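Local coordinates for protein 3,5-epimerase/4-reductase (Arabidopsis thaliana, PDB 4QQR) that catalyses the 3,5-epimerization of dTDP-4-keto-6-deoxy-glucose and the reduction of the resulting 4-keto-rhamnose to dTDP-beta-L-rhamnose, at residues S62-A67 with K104-I109. Numbering follows the deposited sequence.
Sequences SHVFNA and KGLVLI
V64 and F65 pair with L108 and I109 as neighbouring parallel strands, whose short axes approach to 4.6 Å with N-to-C directions 26° apart. Three backbone hydrogen bonds define the register: V64 N gives to V107 O (3.0 Å), I109 N to V64 O (2.8 Å) and N66 N to I109 O (2.8 Å). Just before the first of these bonds, a water donates to S62 O and accepts from V107 N, linking the two chains where they come together.

On one face of the sheet F65 and I109 run alongside each other in the same direction. I109 CG1 sits over one face of the F65 ring, 4.0 Å from its centroid and displaced toward the CD2–CE2 rim, a CH-pi contact; I109 CB comes within 3.6 Å of F65 CD2. With CG1 anti to the carbonyl carbon (chi1 -58°), that atom lies over the ring. F15 and helix 200-212, through I208 and A211, pack around F65 as well. An alanine in place of F65 would probably leave I109 CG1 without its aromatic partner and open a gap against F15 and I208.

On the opposite face V64 and L108 cross obliquely, V64 CG1 meeting L108 CD1 at 3.8 Å, while that same L108 methyl touches N66 CB; helix 80-103 covers this side through C101 and L97. N66 OD1 accepts from A68 N, while ND2 makes a weak bond to N110 OD1.

The 36 residues between the segments include helix 80-103, making this a beta-alpha-beta crossover between adjacent central strands of the Rossmann sheet. Strand 63-66 leads to G69 and the other strand carries Y111, both of which probably bind NADPH, as in related reductases. The I109 N–V64 O and N66 N–I109 O bonds are nearly straight (at least 165° at hydrogen); with apolar contacts from V64, F65, L108 and I109 on both faces, they probably fix the register and are shielded from solvent.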
# COMPACT_ATOMS: atom_id res chain seq x y z
N SER A 62 3.51 10.89 25.31
CA SER A 62 4.16 9.67 25.72
C SER A 62 3.76 8.52 24.78
O SER A 62 4.51 7.55 24.60
CB SER A 62 3.80 9.31 27.17
OG SER A 62 2.43 9.00 27.29
N HIS A 63 2.55 8.63 24.22
CA HIS A 63 2.01 7.63 23.29
C HIS A 63 1.10 8.35 22.29
O HIS A 63 0.67 9.48 22.55
CB HIS A 63 1.19 6.54 24.00
CG HIS A 63 1.90 5.87 25.15
ND1 HIS A 63 2.22 6.53 26.32
CD2 HIS A 63 2.30 4.59 25.33
CE1 HIS A 63 2.82 5.69 27.15
NE2 HIS A 63 2.87 4.50 26.57
N VAL A 64 0.79 7.70 21.17
CA VAL A 64 0.00 8.28 20.07
C VAL A 64 -1.11 7.33 19.65
O VAL A 64 -0.90 6.13 19.59
CB VAL A 64 0.89 8.61 18.82
CG1 VAL A 64 0.04 9.06 17.62
CG2 VAL A 64 1.95 9.65 19.14
N PHE A 65 -2.29 7.86 19.37
CA PHE A 65 -3.44 7.03 19.00
C PHE A 65 -3.96 7.46 17.64
O PHE A 65 -4.29 8.63 17.44
CB PHE A 65 -4.54 7.16 20.04
CG PHE A 65 -4.22 6.48 21.33
CD1 PHE A 65 -3.32 7.05 22.22
CD2 PHE A 65 -4.84 5.28 21.67
CE1 PHE A 65 -3.01 6.42 23.42
CE2 PHE A 65 -4.54 4.64 22.88
CZ PHE A 65 -3.63 5.21 23.75
N ASN A 66 -4.03 6.53 16.71
CA ASN A 66 -4.56 6.82 15.39
C ASN A 66 -5.99 6.29 15.21
O ASN A 66 -6.22 5.12 14.90
CB ASN A 66 -3.63 6.25 14.31
CG ASN A 66 -4.26 6.29 12.92
OD1 ASN A 66 -5.02 7.21 12.61
ND2 ASN A 66 -3.94 5.30 12.10
N ALA A 67 -6.97 7.17 15.40
CA ALA A 67 -8.35 6.79 15.16
C ALA A 67 -8.85 7.52 13.92
O ALA A 67 -10.04 7.58 13.67
CB ALA A 67 -9.20 7.11 16.36
N LYS A 104 10.79 8.57 16.52
CA LYS A 104 10.81 9.20 17.84
C LYS A 104 10.68 8.22 19.01
O LYS A 104 10.62 8.65 20.17
CB LYS A 104 9.77 10.33 17.93
CG LYS A 104 10.07 11.49 17.00
CD LYS A 104 9.69 12.82 17.61
CE LYS A 104 10.28 14.01 16.83
NZ LYS A 104 10.01 15.33 17.51
N GLY A 105 10.64 6.93 18.71
CA GLY A 105 10.50 5.92 19.75
C GLY A 105 9.09 5.80 20.31
O GLY A 105 8.85 5.08 21.27
N LEU A 106 8.15 6.50 19.69
CA LEU A 106 6.77 6.57 20.18
C LEU A 106 5.91 5.38 19.72
O LEU A 106 5.85 5.05 18.52
CB LEU A 106 6.11 7.90 19.75
CG LEU A 106 5.95 9.13 20.67
CD1 LEU A 106 6.52 8.93 22.08
CD2 LEU A 106 6.51 10.41 20.01
N VAL A 107 5.24 4.76 20.70
CA VAL A 107 4.22 3.74 20.42
C VAL A 107 2.95 4.35 19.81
O VAL A 107 2.43 5.38 20.26
CB VAL A 107 3.84 2.94 21.67
CG1 VAL A 107 2.71 1.97 21.36
CG2 VAL A 107 5.07 2.18 22.21
N LEU A 108 2.47 3.71 18.76
CA LEU A 108 1.32 4.18 18.03
C LEU A 108 0.26 3.10 18.08
O LEU A 108 0.46 1.98 17.60
CB LEU A 108 1.74 4.46 16.59
CG LEU A 108 0.62 4.55 15.57
CD1 LEU A 108 -0.28 5.71 15.95
CD2 LEU A 108 1.21 4.73 14.21
N ILE A 109 -0.88 3.43 18.68
CA ILE A 109 -2.03 2.54 18.68
C ILE A 109 -2.85 2.82 17.44
O ILE A 109 -3.50 3.86 17.34
CB ILE A 109 -2.89 2.77 19.91
CG1 ILE A 109 -2.05 2.56 21.18
CG2 ILE A 109 -4.10 1.86 19.87
CD1 ILE A 109 -1.53 1.12 21.38
O HOH W 1 5.87 5.28 23.61